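Nodulation protein S (Bradyrhizobium sp., PDB 3OFJ) is probably an S-adenosylmethionine-dependent methyltransferase that takes part in the synthesis of Nod factors. Local coordinates at residues A[68-73]-A[94-99]; A[84-89]-A[99-104]; A[178-183]-A[200-205]. All coordinates share one frame; numbering follows the deposited sequence.

The three contacts belong to one Rossmann-like methyltransferase fold, whose seven-stranded mixed sheet has strands 99-102 and 181-187 as its outermost members. Contacts 1 and 2 lie at the first of these edges, their centres about 13 Å apart, and share Ile99; their segments alternate along the chain. Contact 1 joins the turn after helix 64-69 to the loop before strand 99-102, and contact 2 packs helix 83-92 on that strand. Contact 3 comes later in the chain, in the hairpin at the other edge, with its centre about 25 Å and about 27 Å from those of contacts 1 and 2. The residues that bind S-adenosyl-L-homocysteine belong to the same fold.

Contact 1 of 3, residues A[68-73]-A[94-99]; sequences KLAPHC and KRWSHI
Ala70 meets His98 through its carbonyl group, and Trp96 and Ile99 through its methyl. The carbonyl oxygen receives the one hydrogen bond between the segments, from His98 NE2 to Ala70 O at 2.8 Å. The acceptor lies at the edge of the imidazole, near the ring plane, whereas NE2 sits well above the plane of the carbonyl group. Cys73 N donates to the same oxygen from the opposite face, so two N-H groups grip Ala70 O. Cys73 O is also close to His98 NE2, but at an angle too poor for a bond. With chi1 at 67°, CG of His98 is flanked by both the backbone N and the carbonyl carbon, and the ring is turned toward 68-73.

The apolar part is a small cluster on the indole of Trp96. Ala70 CB makes a CH-pi contact, 4.1 Å from the centroid of the Trp96 six-membered ring and 24° off its normal, and meets Ile99 CD1 at 3.7 Å. Pro71 CG approaches Trp96 CZ2 obliquely. Over the other face of the indole lies Arg95 CG, so aliphatic carbons sandwich the ring.

The 3-10 turn 70-72 leads from helix 64-69 into strand 73-79, and this contact fastens that connection to the next helix-to-strand one in the Rossmann-like methyltransferase fold.

Contact 2 of 3, residues A[84-89]-A[99-104]; sequences RAIGRA and ISWAAT
Ile86 and Trp101 are brought together by their first torsions. In Ile86, CG2 lies anti to the backbone N and CG1 stands beside it (chi1 -75°), which puts the two branches to different uses: CG2 meets Trp101 CB at 3.9 Å, while CD1, at the end of the CG1 branch, reaches Ala103 CA at 3.7 Å and also touches Ala103 CB and Ala102 O. Trp101 carries CG anti to its carbonyl carbon (chi1 -56°), and its indole extends toward Ala89. Ile86 and Trp101 thus run alongside each other with opposite headings.

Ala89 CB comes to 3.3 Å from Trp101 CZ3 and is nearly as near CH2, an oblique approach to the benzo end of the indole; Trp101 CZ2 and CH2 also run beside the Ala89 carbonyl group. Helix 83-92 is the crossover helix of the beta-alpha-beta unit made with strands 73-79 and 99-102, and here it runs almost antiparallel to strand 99-102, at 167°, with the axes of the short segments 9.4 Å apart. No hydrogen bond links 84-89 to 99-104; their contact is apolar packing.

After Ala102 the chain leaves the strand through an inverse gamma turn centred on Ala103. Ile99 CG2 lies over one face of the indole, nearer its margin than its middle. The Ile86 side chain comes within about 4 Å of that of Asp80, which binds S-adenosyl-L-homocysteine.

Contact 3 of 3, residues A[178-183]-A[200-205]; sequences EALTEV and ARFRNP
Phe202 lies against Leu180 and Glu182 across the antiparallel pairing of strands 181-187 and 197-203, and each part of its side chain has its own neighbour. Phe202 CB meets Leu180 CD1 at 3.7 Å and lies close to Thr181 O. CG stands beside the backbone N (chi1 -61°), which lays the ring against the opposing strand: CG nears Glu182 CA, and CD1 packs by Glu182 N and CA. Farther out, Phe202 CE1 meets Glu182 CB at 3.5 Å, and CZ at the tip approaches Glu182 OE1, with carboxylate and ring planes 80° apart. The carboxylate has a stronger partner in Arg185, a salt bridge through OE2.

Backbone bonds hold this pairing. Thr181 and Arg203 form a hydrogen-bonded pair, Thr181 N to Arg203 O at 3.1 Å and Arg203 N to Thr181 O at 2.7 Å; Val183 N adds a bond to Arg201 O at 2.6 Å. Glu182 and Phe202 are the non-hydrogen-bonded pair between them. Val183 CG2 lies at the edge of the Arg203 guanidinium, 3.7 Å from Arg203 NE.

Strand 197-203 lies between strands 148-155 and 181-187, antiparallel to both, the latter at the outer edge of the sheet. Helix 169-179 packs on Phe202 through Leu176 and Thr177, while Leu180 rests on Leu150 and Leu144.

Contact 1 of 3, residues A[68-73]-A[94-99]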
ATOM      1  N   LYS A  68      -1.118  -4.209  12.211  1.00 44.44           N
ATOM      2  CA  LYS A  68      -2.273  -5.040  11.972  1.00 42.54           C
ATOM      3  C   LYS A  68      -1.945  -6.176  11.010  1.00 40.42           C
ATOM      4  O   LYS A  68      -2.519  -7.307  11.123  1.00 41.18           O
ATOM      5  CB  LYS A  68      -3.392  -4.180  11.405  1.00 42.81           C
ATOM      6  CG  LYS A  68      -3.838  -3.147  12.429  1.00 46.79           C
ATOM      7  CD  LYS A  68      -4.797  -2.150  11.826  1.00 43.79           C
ATOM      8  CE  LYS A  68      -5.622  -1.681  12.898  1.00 50.25           C
ATOM      9  NZ  LYS A  68      -5.614  -0.226  12.975  1.00 58.07           N
ATOM     10  N   LEU A  69      -1.027  -5.887  10.081  1.00 38.00           N
ATOM     11  CA  LEU A  69      -0.603  -6.821   9.004  1.00 35.06           C
ATOM     12  C   LEU A  69       0.456  -7.797   9.487  1.00 35.48           C
ATOM     13  O   LEU A  69       0.377  -9.000   9.187  1.00 34.87           O
ATOM     14  CB  LEU A  69      -0.050  -6.023   7.852  1.00 33.38           C
ATOM     15  CG  LEU A  69       0.103  -6.590   6.458  1.00 37.51           C
ATOM     16  CD1 LEU A  69      -1.196  -7.143   5.845  1.00 31.24           C
ATOM     17  CD2 LEU A  69       0.747  -5.532   5.547  1.00 37.01           C
ATOM     18  N   ALA A  70       1.449  -7.323  10.256  1.00 36.93           N
ATOM     19  CA  ALA A  70       2.554  -8.241  10.629  1.00 38.53           C
ATOM     20  C   ALA A  70       2.058  -9.629  11.024  1.00 39.42           C
ATOM     21  O   ALA A  70       2.552 -10.616  10.455  1.00 41.51           O
ATOM     22  CB  ALA A  70       3.443  -7.678  11.724  1.00 40.58           C
ATOM     23  N   PRO A  71       1.045  -9.724  11.937  1.00 39.47           N
ATOM     24  CA  PRO A  71       0.694 -11.057  12.458  1.00 39.87           C
ATOM     25  C   PRO A  71       0.222 -12.058  11.388  1.00 39.13           C
ATOM     26  O   PRO A  71       0.198 -13.230  11.673  1.00 40.43           O
ATOM     27  CB  PRO A  71      -0.419 -10.757  13.487  1.00 39.62           C
ATOM     28  CG  PRO A  71      -0.226  -9.300  13.809  1.00 40.23           C
ATOM     29  CD  PRO A  71       0.115  -8.714  12.478  1.00 39.98           C
ATOM     30  N   HIS A  72      -0.127 -11.592  10.185  1.00 38.10           N
ATOM     31  CA  HIS A  72      -0.689 -12.447   9.130  1.00 38.10           C
ATOM     32  C   HIS A  72       0.252 -12.757   7.965  1.00 39.41           C
ATOM     33  O   HIS A  72      -0.155 -13.369   6.968  1.00 40.68           O
ATOM     34  CB  HIS A  72      -1.947 -11.808   8.641  1.00 37.13           C
ATOM     35  CG  HIS A  72      -2.899 -11.481   9.761  1.00 40.14           C
ATOM     36  ND1 HIS A  72      -3.612 -12.443  10.445  1.00 45.68           N
ATOM     37  CD2 HIS A  72      -3.220 -10.310  10.336  1.00 34.70           C
ATOM     38  CE1 HIS A  72      -4.343 -11.875  11.377  1.00 38.84           C
ATOM     39  NE2 HIS A  72      -4.136 -10.577  11.322  1.00 39.66           N
ATOM     40  N   CYS A  73       1.522 -12.369   8.143  1.00 38.90           N
ATOM     41  CA  CYS A  73       2.585 -12.486   7.174  1.00 38.00           C
ATOM     42  C   CYS A  73       3.650 -13.373   7.760  1.00 40.08           C
ATOM     43  O   CYS A  73       4.063 -13.208   8.905  1.00 40.25           O
ATOM     44  CB  CYS A  73       3.218 -11.121   6.996  1.00 35.97           C
ATOM     45  SG  CYS A  73       2.132  -9.978   6.163  1.00 36.31           S
ATOM     46  N   LYS A  94       8.109  -3.648  17.398  1.00 70.22           N
ATOM     47  CA  LYS A  94       9.301  -4.365  17.985  1.00 74.61           C
ATOM     48  C   LYS A  94       9.073  -5.856  18.266  1.00 73.29           C
ATOM     49  O   LYS A  94       9.999  -6.674  18.120  1.00 74.66           O
ATOM     50  CB  LYS A  94       9.814  -3.716  19.312  1.00 81.56           C
ATOM     51  N   ARG A  95       7.845  -6.175  18.685  1.00 71.75           N
ATOM     52  CA  ARG A  95       7.474  -7.492  19.224  1.00 71.00           C
ATOM     53  C   ARG A  95       7.597  -8.648  18.204  1.00 66.86           C
ATOM     54  O   ARG A  95       7.753  -9.802  18.622  1.00 69.05           O
ATOM     55  CB  ARG A  95       6.059  -7.453  19.844  1.00 70.49           C
ATOM     56  CG  ARG A  95       5.012  -8.212  19.062  1.00 68.36           C
ATOM     57  CD  ARG A  95       3.619  -8.011  19.616  1.00 72.57           C
ATOM     58  NE  ARG A  95       3.011  -9.328  19.784  1.00 75.27           N
ATOM     59  CZ  ARG A  95       1.700  -9.560  19.846  1.00 71.40           C
ATOM     60  NH1 ARG A  95       0.842  -8.566  19.724  1.00 66.46           N
ATOM     61  NH2 ARG A  95       1.239 -10.794  20.020  1.00 67.97           N
ATOM     62  N   TRP A  96       7.536  -8.337  16.901  1.00 61.10           N
ATOM     63  CA  TRP A  96       7.590  -9.333  15.826  1.00 56.86           C
ATOM     64  C   TRP A  96       8.981  -9.319  15.192  1.00 56.67           C
ATOM     65  O   TRP A  96       9.558  -8.255  15.021  1.00 59.11           O
ATOM     66  CB  TRP A  96       6.514  -9.043  14.743  1.00 52.29           C
ATOM     67  CG  TRP A  96       5.055  -9.180  15.227  1.00 52.43           C
ATOM     68  CD1 TRP A  96       4.352 -10.367  15.514  1.00 52.12           C
ATOM     69  CD2 TRP A  96       4.120  -8.105  15.431  1.00 40.57           C
ATOM     70  NE1 TRP A  96       3.057 -10.051  15.885  1.00 53.11           N
ATOM     71  CE2 TRP A  96       2.897  -8.681  15.860  1.00 47.30           C
ATOM     72  CE3 TRP A  96       4.214  -6.709  15.333  1.00 40.90           C
ATOM     73  CZ2 TRP A  96       1.754  -7.887  16.181  1.00 57.46           C
ATOM     74  CZ3 TRP A  96       3.079  -5.920  15.671  1.00 55.76           C
ATOM     75  CH2 TRP A  96       1.862  -6.513  16.084  1.00 45.51           C
ATOM     76  N   SER A  97       9.505 -10.481  14.820  1.00 55.35           N
ATOM     77  CA  SER A  97      10.904 -10.590  14.357  1.00 56.68           C
ATOM     78  C   SER A  97      11.046 -10.906  12.902  1.00 52.70           C
ATOM     79  O   SER A  97      12.161 -11.114  12.456  1.00 54.56           O
ATOM     80  CB  SER A  97      11.669 -11.643  15.142  1.00 60.50           C
ATOM     81  OG  SER A  97      10.951 -12.855  15.110  1.00 64.19           O
ATOM     82  N   HIS A  98       9.911 -10.939  12.191  1.00 47.03           N
ATOM     83  CA  HIS A  98       9.840 -11.260  10.775  1.00 43.28           C
ATOM     84  C   HIS A  98       9.571 -10.012   9.910  1.00 41.49           C
ATOM     85  O   HIS A  98       9.232 -10.132   8.731  1.00 40.44           O
ATOM     86  CB  HIS A  98       8.757 -12.303  10.543  1.00 40.85           C
ATOM     87  CG  HIS A  98       7.372 -11.799  10.806  1.00 36.05           C
ATOM     88  ND1 HIS A  98       6.890 -11.573  12.075  1.00 36.79           N
ATOM     89  CD2 HIS A  98       6.358 -11.477   9.960  1.00 41.04           C
ATOM     90  CE1 HIS A  98       5.647 -11.115  12.001  1.00 40.79           C
ATOM     91  NE2 HIS A  98       5.286 -11.078  10.731  1.00 31.88           N
ATOM     92  N   ILE A  99       9.758  -8.815  10.475  1.00 41.80           N
ATOM     93  CA  ILE A  99       9.573  -7.562   9.713  1.00 38.65           C
ATOM     94  C   ILE A  99      10.931  -6.984   9.440  1.00 40.66           C
ATOM     95  O   ILE A  99      11.812  -6.932  10.309  1.00 43.78           O
ATOM     96  CB  ILE A  99       8.769  -6.435  10.499  1.00 37.96           C
ATOM     97  CG1 ILE A  99       7.439  -6.962  10.970  1.00 34.17           C
ATOM     98  CG2 ILE A  99       8.539  -5.269   9.593  1.00 37.35           C
ATOM     99  CD1 ILE A  99       6.789  -6.142  12.025  1.00 48.01           C
TER

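Contact 2 of 3, residues A[84-89]-A[99-104]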
ATOM      1  N   ARG A  84      13.426   8.525   9.629  1.00108.13           N
ATOM      2  CA  ARG A  84      12.850   8.813  10.949  1.00112.24           C
ATOM      3  C   ARG A  84      11.476   8.158  11.077  1.00107.18           C
ATOM      4  O   ARG A  84      11.145   7.643  12.133  1.00108.36           O
ATOM      5  CB  ARG A  84      12.797  10.316  11.243  1.00120.10           C
ATOM      6  N   ALA A  85      10.692   8.137  10.002  1.00103.05           N
ATOM      7  CA  ALA A  85       9.433   7.357   9.975  1.00 98.16           C
ATOM      8  C   ALA A  85       9.628   5.858  10.327  1.00 94.17           C
ATOM      9  O   ALA A  85       8.744   5.254  10.976  1.00 92.93           O
ATOM     10  CB  ALA A  85       8.729   7.507   8.623  1.00 93.93           C
ATOM     11  N   ILE A  86      10.778   5.288   9.906  1.00 92.67           N
ATOM     12  CA  ILE A  86      11.202   3.890  10.181  1.00 88.12           C
ATOM     13  C   ILE A  86      11.680   3.663  11.609  1.00 91.32           C
ATOM     14  O   ILE A  86      11.260   2.712  12.247  1.00 88.71           O
ATOM     15  CB  ILE A  86      12.293   3.437   9.188  1.00 86.85           C
ATOM     16  CG1 ILE A  86      11.631   3.149   7.830  1.00 84.14           C
ATOM     17  CG2 ILE A  86      13.073   2.238   9.714  1.00 81.34           C
ATOM     18  CD1 ILE A  86      12.500   3.433   6.661  1.00 87.30           C
ATOM     19  N   GLY A  87      12.564   4.524  12.101  1.00 96.97           N
ATOM     20  CA  GLY A  87      12.902   4.528  13.523  1.00101.22           C
ATOM     21  C   GLY A  87      11.651   4.396  14.388  1.00 99.91           C
ATOM     22  O   GLY A  87      11.669   3.695  15.403  1.00100.50           O
ATOM     23  N   ARG A  88      10.560   5.047  13.967  1.00 98.04           N
ATOM     24  CA  ARG A  88       9.321   5.118  14.763  1.00 97.85           C
ATOM     25  C   ARG A  88       8.458   3.881  14.607  1.00 90.10           C
ATOM     26  O   ARG A  88       7.974   3.317  15.585  1.00 89.76           O
ATOM     27  CB  ARG A  88       8.499   6.376  14.416  1.00101.03           C
ATOM     28  N   ALA A  89       8.283   3.453  13.359  1.00 84.36           N
ATOM     29  CA  ALA A  89       7.360   2.395  13.040  1.00 77.51           C
ATOM     30  C   ALA A  89       7.956   1.127  13.546  1.00 75.68           C
ATOM     31  O   ALA A  89       7.260   0.222  13.998  1.00 73.95           O
ATOM     32  CB  ALA A  89       7.155   2.343  11.590  1.00 74.21           C
ATOM     33  N   ILE A  99       9.758  -8.815  10.475  1.00 41.80           N
ATOM     34  CA  ILE A  99       9.573  -7.562   9.713  1.00 38.65           C
ATOM     35  C   ILE A  99      10.931  -6.984   9.440  1.00 40.66           C
ATOM     36  O   ILE A  99      11.812  -6.932  10.309  1.00 43.78           O
ATOM     37  CB  ILE A  99       8.769  -6.435  10.499  1.00 37.96           C
ATOM     38  CG1 ILE A  99       7.439  -6.962  10.970  1.00 34.17           C
ATOM     39  CG2 ILE A  99       8.539  -5.269   9.593  1.00 37.35           C
ATOM     40  CD1 ILE A  99       6.789  -6.142  12.025  1.00 48.01           C
ATOM     41  N   SER A 100      11.102  -6.526   8.226  1.00 39.73           N
ATOM     42  CA  SER A 100      12.242  -5.733   7.941  1.00 42.67           C
ATOM     43  C   SER A 100      11.827  -4.443   7.216  1.00 41.95           C
ATOM     44  O   SER A 100      10.744  -4.334   6.629  1.00 38.55           O
ATOM     45  CB  SER A 100      13.143  -6.547   7.100  1.00 43.97           C
ATOM     46  OG  SER A 100      12.492  -6.756   5.892  1.00 46.29           O
ATOM     47  N   TRP A 101      12.721  -3.467   7.259  1.00 45.45           N
ATOM     48  CA  TRP A 101      12.425  -2.109   6.859  1.00 45.75           C
ATOM     49  C   TRP A 101      13.439  -1.660   5.824  1.00 48.97           C
ATOM     50  O   TRP A 101      14.606  -1.994   5.940  1.00 53.22           O
ATOM     51  CB  TRP A 101      12.492  -1.224   8.108  1.00 47.60           C
ATOM     52  CG  TRP A 101      11.536  -1.742   9.205  1.00 47.13           C
ATOM     53  CD1 TRP A 101      11.778  -2.770  10.092  1.00 47.34           C
ATOM     54  CD2 TRP A 101      10.200  -1.259   9.513  1.00 45.53           C
ATOM     55  NE1 TRP A 101      10.688  -2.939  10.930  1.00 58.31           N
ATOM     56  CE2 TRP A 101       9.705  -2.037  10.580  1.00 52.50           C
ATOM     57  CE3 TRP A 101       9.385  -0.265   8.983  1.00 42.84           C
ATOM     58  CZ2 TRP A 101       8.433  -1.831  11.129  1.00 54.05           C
ATOM     59  CZ3 TRP A 101       8.106  -0.079   9.522  1.00 46.22           C
ATOM     60  CH2 TRP A 101       7.650  -0.838  10.587  1.00 45.83           C
ATOM     61  N   ALA A 102      13.015  -0.909   4.811  1.00 48.45           N
ATOM     62  CA  ALA A 102      13.973  -0.346   3.868  1.00 51.78           C
ATOM     63  C   ALA A 102      13.700   1.141   3.685  1.00 54.18           C
ATOM     64  O   ALA A 102      12.552   1.494   3.417  1.00 52.94           O
ATOM     65  CB  ALA A 102      13.928  -1.096   2.520  1.00 49.89           C
ATOM     66  N   ALA A 103      14.737   1.986   3.865  1.00 58.20           N
ATOM     67  CA  ALA A 103      14.656   3.424   3.641  1.00 62.00           C
ATOM     68  C   ALA A 103      14.882   3.757   2.195  1.00 63.23           C
ATOM     69  O   ALA A 103      15.978   4.182   1.818  1.00 67.30           O
ATOM     70  CB  ALA A 103      15.667   4.185   4.476  1.00 67.23           C
ATOM     71  N   THR A 104      13.855   3.581   1.382  1.00 60.27           N
ATOM     72  CA  THR A 104      14.027   3.711  -0.059  1.00 61.50           C
ATOM     73  C   THR A 104      12.629   3.842  -0.601  1.00 59.44           C
ATOM     74  O   THR A 104      11.690   3.660   0.139  1.00 58.75           O
ATOM     75  CB  THR A 104      14.753   2.478  -0.706  1.00 59.75           C
ATOM     76  OG1 THR A 104      14.991   2.752  -2.085  1.00 63.87           O
ATOM     77  CG2 THR A 104      13.911   1.204  -0.661  1.00 54.16           C
TER

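Contact 3 of 3, residues A[178-183]-A[200-205]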
ATOM      1  N   GLU A 178      -4.279  -2.167 -16.427  1.00102.83           N
ATOM      2  CA  GLU A 178      -3.518  -2.581 -17.625  1.00109.43           C
ATOM      3  C   GLU A 178      -2.766  -3.897 -17.400  1.00108.68           C
ATOM      4  O   GLU A 178      -2.684  -4.748 -18.281  1.00113.60           O
ATOM      5  CB  GLU A 178      -2.481  -1.523 -18.021  1.00112.58           C
ATOM      6  CG  GLU A 178      -2.991  -0.213 -18.659  1.00118.64           C
ATOM      7  CD  GLU A 178      -1.862   0.841 -18.839  1.00125.64           C
ATOM      8  OE1 GLU A 178      -0.653   0.451 -18.781  1.00122.03           O
ATOM      9  OE2 GLU A 178      -2.187   2.053 -19.036  1.00127.24           O
ATOM     10  N   ALA A 179      -2.206  -4.056 -16.207  1.00103.87           N
ATOM     11  CA  ALA A 179      -1.236  -5.118 -15.951  1.00103.50           C
ATOM     12  C   ALA A 179      -1.855  -6.241 -15.146  1.00 99.09           C
ATOM     13  O   ALA A 179      -1.500  -7.419 -15.307  1.00100.89           O
ATOM     14  CB  ALA A 179      -0.022  -4.538 -15.226  1.00102.58           C
ATOM     15  N   LEU A 180      -2.805  -5.847 -14.307  1.00 94.08           N
ATOM     16  CA  LEU A 180      -3.385  -6.707 -13.290  1.00 89.98           C
ATOM     17  C   LEU A 180      -4.912  -6.832 -13.420  1.00 90.92           C
ATOM     18  O   LEU A 180      -5.564  -6.028 -14.093  1.00 93.10           O
ATOM     19  CB  LEU A 180      -3.046  -6.113 -11.926  1.00 85.45           C
ATOM     20  CG  LEU A 180      -1.588  -5.998 -11.472  1.00 82.27           C
ATOM     21  CD1 LEU A 180      -1.503  -5.437 -10.034  1.00 73.67           C
ATOM     22  CD2 LEU A 180      -0.891  -7.338 -11.564  1.00 73.61           C
ATOM     23  N   THR A 181      -5.473  -7.855 -12.786  1.00 90.31           N
ATOM     24  CA  THR A 181      -6.925  -8.038 -12.731  1.00 91.97           C
ATOM     25  C   THR A 181      -7.489  -7.447 -11.427  1.00 87.53           C
ATOM     26  O   THR A 181      -7.253  -7.971 -10.321  1.00 85.19           O
ATOM     27  CB  THR A 181      -7.336  -9.563 -12.837  1.00 96.20           C
ATOM     28  OG1 THR A 181      -6.799 -10.148 -14.027  1.00100.29           O
ATOM     29  CG2 THR A 181      -8.846  -9.746 -12.825  1.00 97.94           C
ATOM     30  N   GLU A 182      -8.229  -6.356 -11.555  1.00 86.96           N
ATOM     31  CA  GLU A 182      -9.065  -5.902 -10.453  1.00 85.18           C
ATOM     32  C   GLU A 182      -9.991  -7.050 -10.012  1.00 88.13           C
ATOM     33  O   GLU A 182     -10.683  -7.657 -10.845  1.00 94.30           O
ATOM     34  CB  GLU A 182      -9.893  -4.698 -10.874  1.00 85.99           C
ATOM     35  CG  GLU A 182     -10.915  -4.367  -9.860  1.00 86.25           C
ATOM     36  CD  GLU A 182     -11.202  -2.894  -9.760  1.00 88.39           C
ATOM     37  OE1 GLU A 182     -10.452  -2.089 -10.344  1.00 84.83           O
ATOM     38  OE2 GLU A 182     -12.192  -2.544  -9.080  1.00 91.86           O
ATOM     39  N   VAL A 183      -9.991  -7.347  -8.718  1.00 84.82           N
ATOM     40  CA  VAL A 183     -10.856  -8.377  -8.134  1.00 86.94           C
ATOM     41  C   VAL A 183     -12.047  -7.748  -7.401  1.00 88.13           C
ATOM     42  O   VAL A 183     -13.127  -8.311  -7.354  1.00 92.14           O
ATOM     43  CB  VAL A 183     -10.075  -9.230  -7.118  1.00 84.25           C
ATOM     44  CG1 VAL A 183     -11.026 -10.140  -6.344  1.00 91.24           C
ATOM     45  CG2 VAL A 183      -9.023 -10.052  -7.805  1.00 82.00           C
ATOM     46  N   ALA A 200      -8.781  -0.783  -3.895  1.00 68.89           N
ATOM     47  CA  ALA A 200      -9.095  -1.808  -4.872  1.00 69.33           C
ATOM     48  C   ALA A 200      -8.103  -2.934  -4.698  1.00 68.13           C
ATOM     49  O   ALA A 200      -7.007  -2.714  -4.198  1.00 68.22           O
ATOM     50  CB  ALA A 200      -8.979  -1.242  -6.282  1.00 69.46           C
ATOM     51  N   ARG A 201      -8.466  -4.130  -5.129  1.00 67.90           N
ATOM     52  CA  ARG A 201      -7.636  -5.262  -4.899  1.00 66.38           C
ATOM     53  C   ARG A 201      -7.492  -5.936  -6.223  1.00 68.29           C
ATOM     54  O   ARG A 201      -8.472  -6.271  -6.852  1.00 70.77           O
ATOM     55  CB  ARG A 201      -8.244  -6.161  -3.834  1.00 67.82           C
ATOM     56  CG  ARG A 201      -7.770  -7.601  -3.831  1.00 65.96           C
ATOM     57  CD  ARG A 201      -8.028  -8.196  -2.494  1.00 76.76           C
ATOM     58  NE  ARG A 201      -7.371  -9.486  -2.381  1.00 91.21           N
ATOM     59  CZ  ARG A 201      -7.963 -10.645  -2.671  1.00 95.11           C
ATOM     60  NH1 ARG A 201      -9.237 -10.671  -3.066  1.00 88.89           N
ATOM     61  NH2 ARG A 201      -7.278 -11.780  -2.556  1.00 94.74           N
ATOM     62  N   PHE A 202      -6.237  -6.125  -6.634  1.00 68.88           N
ATOM     63  CA  PHE A 202      -5.887  -6.708  -7.904  1.00 70.91           C
ATOM     64  C   PHE A 202      -5.200  -8.040  -7.645  1.00 73.18           C
ATOM     65  O   PHE A 202      -4.518  -8.214  -6.609  1.00 72.52           O
ATOM     66  CB  PHE A 202      -4.964  -5.744  -8.677  1.00 70.63           C
ATOM     67  CG  PHE A 202      -5.611  -4.417  -8.979  1.00 68.44           C
ATOM     68  CD1 PHE A 202      -6.264  -4.208 -10.167  1.00 75.27           C
ATOM     69  CD2 PHE A 202      -5.591  -3.395  -8.062  1.00 65.33           C
ATOM     70  CE1 PHE A 202      -6.896  -2.998 -10.427  1.00 79.83           C
ATOM     71  CE2 PHE A 202      -6.221  -2.179  -8.320  1.00 67.20           C
ATOM     72  CZ  PHE A 202      -6.874  -1.985  -9.498  1.00 72.22           C
ATOM     73  N   ARG A 203      -5.394  -8.971  -8.581  1.00 76.56           N
ATOM     74  CA  ARG A 203      -4.675 -10.248  -8.633  1.00 79.49           C
ATOM     75  C   ARG A 203      -3.641 -10.170  -9.740  1.00 82.07           C
ATOM     76  O   ARG A 203      -3.866  -9.529 -10.778  1.00 82.71           O
ATOM     77  CB  ARG A 203      -5.661 -11.360  -8.970  1.00 83.21           C
ATOM     78  CG  ARG A 203      -5.151 -12.803  -9.030  1.00 88.94           C
ATOM     79  CD  ARG A 203      -6.389 -13.791  -9.099  1.00102.24           C
ATOM     80  NE  ARG A 203      -7.471 -13.393  -8.168  1.00106.54           N
ATOM     81  CZ  ARG A 203      -7.732 -13.947  -6.969  1.00105.81           C
ATOM     82  NH1 ARG A 203      -7.025 -14.997  -6.526  1.00108.72           N
ATOM     83  NH2 ARG A 203      -8.714 -13.452  -6.205  1.00 92.95           N
ATOM     84  N   ASN A 204      -2.504 -10.810  -9.539  1.00 83.85           N
ATOM     85  CA  ASN A 204      -1.582 -10.932 -10.622  1.00 88.44           C
ATOM     86  C   ASN A 204      -1.893 -12.241 -11.341  1.00 94.73           C
ATOM     87  O   ASN A 204      -1.733 -13.309 -10.727  1.00 97.40           O
ATOM     88  CB  ASN A 204      -0.155 -10.939 -10.095  1.00 89.26           C
ATOM     89  CG  ASN A 204       0.871 -11.060 -11.205  1.00 92.89           C
ATOM     90  OD1 ASN A 204       0.670 -10.562 -12.325  1.00 94.92           O
ATOM     91  ND2 ASN A 204       1.980 -11.720 -10.899  1.00 82.04           N
ATOM     92  N   PRO A 205      -2.364 -12.179 -12.616  1.00 98.51           N
ATOM     93  CA  PRO A 205      -2.614 -13.407 -13.388  1.00105.08           C
ATOM     94  C   PRO A 205      -1.345 -14.290 -13.572  1.00109.73           C
ATOM     95  O   PRO A 205      -0.293 -13.827 -14.094  1.00110.93           O
ATOM     96  CB  PRO A 205      -3.099 -12.871 -14.729  1.00108.49           C
ATOM     97  CG  PRO A 205      -2.574 -11.469 -14.790  1.00104.53           C
ATOM     98  CD  PRO A 205      -2.711 -10.985 -13.406  1.00 98.17           C
TER